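Local atomic coordinates of ribose-phosphate pyrophosphokinase (Thermus thermophilus, PDB entry 7PN0), a protein that probably catalyses the transfer of pyrophosphate from ATP to ribose 5-phosphate, making phosphoribosyl pyrophosphate for nucleotide synthesis. Residues I190-V202 against L227-A239. Residues are numbered along the deposited sequence; the frame is centred on the assembly and turned at random.
Sequences IDKERVSDTEVRV and LVEAVEALMQAGA. With SO4 (sulfate ion), chain D.
Ile190 opens the contact by laying its CD1 on the helix 227-236 near the C-terminal end: the methyl is 3.7 Å from Ala233 CB and 4.0 Å from Ala237 CB, and it also meets CD2 of Leu234. With CG1 anti to the backbone N (chi1 -168°), the ethyl arm is carried towards the helix. Two residues on, Lys192 rests CB on Ala233 CB. Its chain crosses Glu229 at about a right angle, and a bend at chi2 (98°) swings NZ over the carboxylate into a salt bridge with Glu229 OE1 at 2.6 Å, met from above the carboxylate plane. Arg194 grips the other oxygen less firmly: NE forms a weak, bent salt bridge of 3.2 Å to Glu229 OE2, the guanidinium turned 72° from the carboxylate, while NH2 lies by CG1 of Val228. Past the poorly ordered turn at 195-197, Val200 comes back facing the helix, though its nearly eclipsed chi1 makes the placing of its methyls near Ala233 doubtful. Val202 follows with CG2 3.4 Å from Ala233 O. The Ala233 methyl is small enough for side chains of both strands to close in on it. The hairpin of strands 187-194 and 200-206 ends the mixed sheet, with 200-206 outermost within this chain; Leu234 also packs on Ala214 and Ile216 of strand 213-218. Near the N-terminal end of the helix, Leu227 N is hydrogen-bonded to O1 of a sulfate, probably from the crystallisation liquor. Replacing Glu229 by alanine removes the carboxylate, which would probably leave Lys192 NZ without this anionic partner and Arg194 NE without its weak one. The chemistry is therefore divided: an apolar row towards the C-terminal end of the helix, and towards the hairpin turn a salt-bridge network whose two cations would favour the charged form of Glu229.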
loop_
_atom_site.group_PDB
_atom_site.type_symbol
_atom_site.label_atom_id
_atom_site.label_comp_id
_atom_site.label_asym_id
_atom_site.label_seq_id
_atom_site.Cartn_x
_atom_site.Cartn_y
_atom_site.Cartn_z
ATOM N N ILE A 190 9.340 -8.275 -46.577
ATOM C CA ILE A 190 9.532 -9.629 -47.157
ATOM C C ILE A 190 8.732 -10.627 -46.312
ATOM O O ILE A 190 9.024 -10.829 -45.121
ATOM C CB ILE A 190 11.032 -9.944 -47.363
ATOM C CG1 ILE A 190 11.233 -11.199 -48.226
ATOM C CG2 ILE A 190 11.792 -10.032 -46.037
ATOM C CD1 ILE A 190 12.657 -11.352 -48.813
ATOM N N ASP A 191 7.631 -11.108 -46.888
ATOM C CA ASP A 191 6.782 -12.170 -46.295
ATOM C C ASP A 191 7.476 -13.485 -46.645
ATOM O O ASP A 191 7.563 -13.798 -47.857
ATOM C CB ASP A 191 5.336 -12.055 -46.798
ATOM C CG ASP A 191 4.395 -13.121 -46.255
ATOM O OD1 ASP A 191 4.494 -13.461 -45.058
ATOM O OD2 ASP A 191 3.577 -13.610 -47.035
ATOM N N LYS A 192 8.004 -14.179 -45.640
ATOM C CA LYS A 192 8.694 -15.482 -45.786
ATOM C C LYS A 192 8.098 -16.508 -44.812
ATOM O O LYS A 192 7.346 -16.097 -43.904
ATOM C CB LYS A 192 10.197 -15.297 -45.590
ATOM C CG LYS A 192 10.600 -14.293 -44.518
ATOM C CD LYS A 192 10.942 -14.934 -43.194
ATOM C CE LYS A 192 10.709 -13.991 -42.037
ATOM N NZ LYS A 192 11.182 -14.569 -40.766
ATOM N N GLU A 193 8.393 -17.793 -45.048
ATOM C CA GLU A 193 7.892 -18.961 -44.265
ATOM C C GLU A 193 9.044 -19.949 -44.070
ATOM O O GLU A 193 9.662 -20.334 -45.092
ATOM C CB GLU A 193 6.770 -19.719 -44.991
ATOM C CG GLU A 193 5.539 -18.887 -45.315
ATOM C CD GLU A 193 4.439 -18.826 -44.261
ATOM O OE1 GLU A 193 4.516 -19.581 -43.267
ATOM O OE2 GLU A 193 3.487 -18.024 -44.451
ATOM N N ARG A 194 9.323 -20.358 -42.827
ATOM C CA ARG A 194 10.210 -21.523 -42.573
ATOM C C ARG A 194 9.361 -22.771 -42.842
ATOM O O ARG A 194 8.422 -23.013 -42.052
ATOM C CB ARG A 194 10.834 -21.501 -41.171
ATOM C CG ARG A 194 11.947 -22.528 -40.993
ATOM C CD ARG A 194 12.875 -22.290 -39.813
ATOM N NE ARG A 194 13.915 -21.271 -40.001
ATOM C CZ ARG A 194 14.977 -21.377 -40.815
ATOM N NH1 ARG A 194 15.146 -22.451 -41.571
ATOM N NH2 ARG A 194 15.868 -20.398 -40.875
ATOM N N VAL A 195 9.653 -23.478 -43.944
ATOM C CA VAL A 195 8.892 -24.663 -44.451
ATOM C C VAL A 195 9.511 -25.930 -43.851
ATOM O O VAL A 195 8.813 -26.635 -43.101
ATOM C CB VAL A 195 8.892 -24.730 -45.993
ATOM C CG1 VAL A 195 8.026 -25.869 -46.516
ATOM C CG2 VAL A 195 8.470 -23.412 -46.624
ATOM N N SER A 196 10.778 -26.198 -44.178
ATOM C CA SER A 196 11.500 -27.452 -43.835
ATOM C C SER A 196 12.817 -27.133 -43.112
ATOM O O SER A 196 13.819 -27.796 -43.426
ATOM C CB SER A 196 11.720 -28.310 -45.072
ATOM O OG SER A 196 12.571 -27.667 -46.013
ATOM N N ASP A 197 12.800 -26.148 -42.201
ATOM C CA ASP A 197 13.824 -25.887 -41.143
ATOM C C ASP A 197 15.256 -26.132 -41.658
ATOM O O ASP A 197 16.029 -26.839 -40.976
ATOM C CB ASP A 197 13.486 -26.680 -39.874
ATOM C CG ASP A 197 12.301 -26.108 -39.106
ATOM O OD1 ASP A 197 11.144 -26.360 -39.513
ATOM O OD2 ASP A 197 12.545 -25.395 -38.116
ATOM N N THR A 198 15.605 -25.442 -42.751
ATOM C CA THR A 198 16.795 -25.606 -43.640
ATOM C C THR A 198 16.497 -24.865 -44.953
ATOM O O THR A 198 17.455 -24.421 -45.628
ATOM C CB THR A 198 17.158 -27.077 -43.904
ATOM O OG1 THR A 198 18.083 -27.467 -42.890
ATOM C CG2 THR A 198 17.790 -27.335 -45.260
ATOM N N GLU A 199 15.208 -24.776 -45.308
ATOM C CA GLU A 199 14.682 -23.916 -46.397
ATOM C C GLU A 199 13.662 -22.934 -45.811
ATOM O O GLU A 199 12.911 -23.315 -44.881
ATOM C CB GLU A 199 14.043 -24.769 -47.492
ATOM C CG GLU A 199 14.871 -25.980 -47.891
ATOM C CD GLU A 199 14.129 -26.977 -48.768
ATOM O OE1 GLU A 199 14.649 -28.100 -48.950
ATOM O OE2 GLU A 199 13.030 -26.634 -49.269
ATOM N N VAL A 200 13.666 -21.709 -46.334
ATOM C CA VAL A 200 12.633 -20.663 -46.086
ATOM C C VAL A 200 12.148 -20.197 -47.462
ATOM O O VAL A 200 12.997 -20.051 -48.376
ATOM C CB VAL A 200 13.155 -19.510 -45.192
ATOM C CG1 VAL A 200 14.568 -19.767 -44.694
ATOM C CG2 VAL A 200 13.060 -18.132 -45.843
ATOM N N ARG A 201 10.835 -20.010 -47.596
ATOM C CA ARG A 201 10.140 -19.698 -48.872
ATOM C C ARG A 201 9.755 -18.211 -48.871
ATOM O O ARG A 201 9.086 -17.780 -47.911
ATOM C CB ARG A 201 8.929 -20.632 -49.023
ATOM C CG ARG A 201 7.787 -20.095 -49.881
ATOM C CD ARG A 201 6.431 -20.647 -49.459
ATOM N NE ARG A 201 6.434 -22.106 -49.355
ATOM C CZ ARG A 201 6.394 -22.962 -50.384
ATOM N NH1 ARG A 201 6.344 -22.524 -51.631
ATOM N NH2 ARG A 201 6.410 -24.265 -50.157
ATOM N N VAL A 202 10.138 -17.466 -49.916
ATOM C CA VAL A 202 9.660 -16.069 -50.144
ATOM C C VAL A 202 8.241 -16.134 -50.728
ATOM O O VAL A 202 8.106 -16.486 -51.907
ATOM C CB VAL A 202 10.609 -15.254 -51.044
ATOM C CG1 VAL A 202 10.161 -13.801 -51.138
ATOM C CG2 VAL A 202 12.053 -15.339 -50.559
ATOM N N LEU A 227 16.828 -13.288 -37.549
ATOM C CA LEU A 227 17.877 -12.635 -38.385
ATOM C C LEU A 227 18.239 -13.554 -39.574
ATOM O O LEU A 227 18.162 -13.096 -40.726
ATOM C CB LEU A 227 19.072 -12.307 -37.481
ATOM C CG LEU A 227 20.240 -11.543 -38.115
ATOM C CD1 LEU A 227 21.126 -10.947 -37.036
ATOM C CD2 LEU A 227 21.088 -12.455 -38.988
ATOM N N VAL A 228 18.547 -14.807 -39.297
ATOM C CA VAL A 228 18.942 -15.869 -40.274
ATOM C C VAL A 228 17.868 -16.021 -41.355
ATOM O O VAL A 228 18.231 -16.000 -42.567
ATOM C CB VAL A 228 19.214 -17.196 -39.526
ATOM C CG1 VAL A 228 18.861 -18.440 -40.338
ATOM C CG2 VAL A 228 20.660 -17.252 -39.061
ATOM N N GLU A 229 16.599 -16.156 -40.957
ATOM C CA GLU A 229 15.466 -16.370 -41.891
ATOM C C GLU A 229 15.371 -15.173 -42.827
ATOM O O GLU A 229 15.167 -15.360 -44.030
ATOM C CB GLU A 229 14.125 -16.458 -41.153
ATOM C CG GLU A 229 13.813 -17.787 -40.512
ATOM C CD GLU A 229 12.353 -17.928 -40.083
ATOM O OE1 GLU A 229 11.507 -17.178 -40.608
ATOM O OE2 GLU A 229 12.062 -18.767 -39.217
ATOM N N ALA A 230 15.438 -13.957 -42.275
ATOM C CA ALA A 230 15.285 -12.723 -43.069
ATOM C C ALA A 230 16.433 -12.655 -44.086
ATOM O O ALA A 230 16.176 -12.332 -45.262
ATOM C CB ALA A 230 15.252 -11.532 -42.161
ATOM N N VAL A 231 17.657 -12.909 -43.637
ATOM C CA VAL A 231 18.857 -12.804 -44.520
ATOM C C VAL A 231 18.709 -13.834 -45.644
ATOM O O VAL A 231 18.974 -13.463 -46.809
ATOM C CB VAL A 231 20.171 -12.994 -43.743
ATOM C CG1 VAL A 231 21.367 -13.054 -44.692
ATOM C CG2 VAL A 231 20.368 -11.887 -42.723
ATOM N N GLU A 232 18.344 -15.078 -45.309
ATOM C CA GLU A 232 18.194 -16.162 -46.325
ATOM C C GLU A 232 17.114 -15.749 -47.327
ATOM O O GLU A 232 17.369 -15.840 -48.541
ATOM C CB GLU A 232 17.838 -17.503 -45.676
ATOM C CG GLU A 232 19.005 -18.231 -45.032
ATOM C CD GLU A 232 18.671 -19.679 -44.695
ATOM O OE1 GLU A 232 17.555 -20.141 -45.038
ATOM O OE2 GLU A 232 19.512 -20.342 -44.090
ATOM N N ALA A 233 15.950 -15.293 -46.846
ATOM C CA ALA A 233 14.833 -14.818 -47.694
ATOM C C ALA A 233 15.330 -13.717 -48.636
ATOM O O ALA A 233 14.937 -13.725 -49.811
ATOM C CB ALA A 233 13.688 -14.303 -46.865
ATOM N N LEU A 234 16.129 -12.780 -48.117
ATOM C CA LEU A 234 16.569 -11.566 -48.850
ATOM C C LEU A 234 17.583 -11.968 -49.926
ATOM O O LEU A 234 17.517 -11.411 -51.039
ATOM C CB LEU A 234 17.170 -10.562 -47.860
ATOM C CG LEU A 234 16.160 -9.601 -47.237
ATOM C CD1 LEU A 234 16.745 -8.902 -45.999
ATOM C CD2 LEU A 234 15.691 -8.566 -48.263
ATOM N N MET A 235 18.467 -12.912 -49.631
ATOM C CA MET A 235 19.419 -13.402 -50.660
ATOM C C MET A 235 18.627 -14.217 -51.705
ATOM O O MET A 235 18.915 -14.064 -52.893
ATOM C CB MET A 235 20.554 -14.223 -50.055
ATOM C CG MET A 235 21.447 -13.440 -49.079
ATOM S SD MET A 235 21.993 -11.777 -49.609
ATOM C CE MET A 235 23.215 -12.220 -50.850
ATOM N N GLN A 236 17.588 -14.959 -51.315
ATOM C CA GLN A 236 16.732 -15.688 -52.300
ATOM C C GLN A 236 15.985 -14.675 -53.174
ATOM O O GLN A 236 15.739 -15.019 -54.337
ATOM C CB GLN A 236 15.743 -16.654 -51.637
ATOM C CG GLN A 236 16.386 -17.925 -51.104
ATOM C CD GLN A 236 15.523 -18.638 -50.082
ATOM O OE1 GLN A 236 14.306 -18.444 -49.994
ATOM N NE2 GLN A 236 16.160 -19.466 -49.273
ATOM N N ALA A 237 15.622 -13.485 -52.656
ATOM C CA ALA A 237 14.940 -12.414 -53.434
ATOM C C ALA A 237 15.975 -11.578 -54.198
ATOM O O ALA A 237 15.567 -10.545 -54.788
ATOM C CB ALA A 237 14.085 -11.520 -52.556
ATOM N N GLY A 238 17.250 -11.988 -54.181
ATOM C CA GLY A 238 18.318 -11.395 -55.020
ATOM C C GLY A 238 18.909 -10.113 -54.439
ATOM O O GLY A 238 19.427 -9.285 -55.211
ATOM N N ALA A 239 18.882 -9.924 -53.117
ATOM C CA ALA A 239 19.597 -8.802 -52.463
ATOM C C ALA A 239 21.094 -8.936 -52.745
ATOM O O ALA A 239 21.619 -10.051 -52.699
ATOM C CB ALA A 239 19.337 -8.779 -50.970
HETATM S S SO4 D . 16.365 -13.183 -33.290
HETATM O O1 SO4 D . 17.032 -12.877 -34.558
HETATM O O2 SO4 D . 15.705 -11.991 -32.817
HETATM O O3 SO4 D . 15.366 -14.213 -33.528
HETATM O O4 SO4 D . 17.324 -13.592 -32.291
#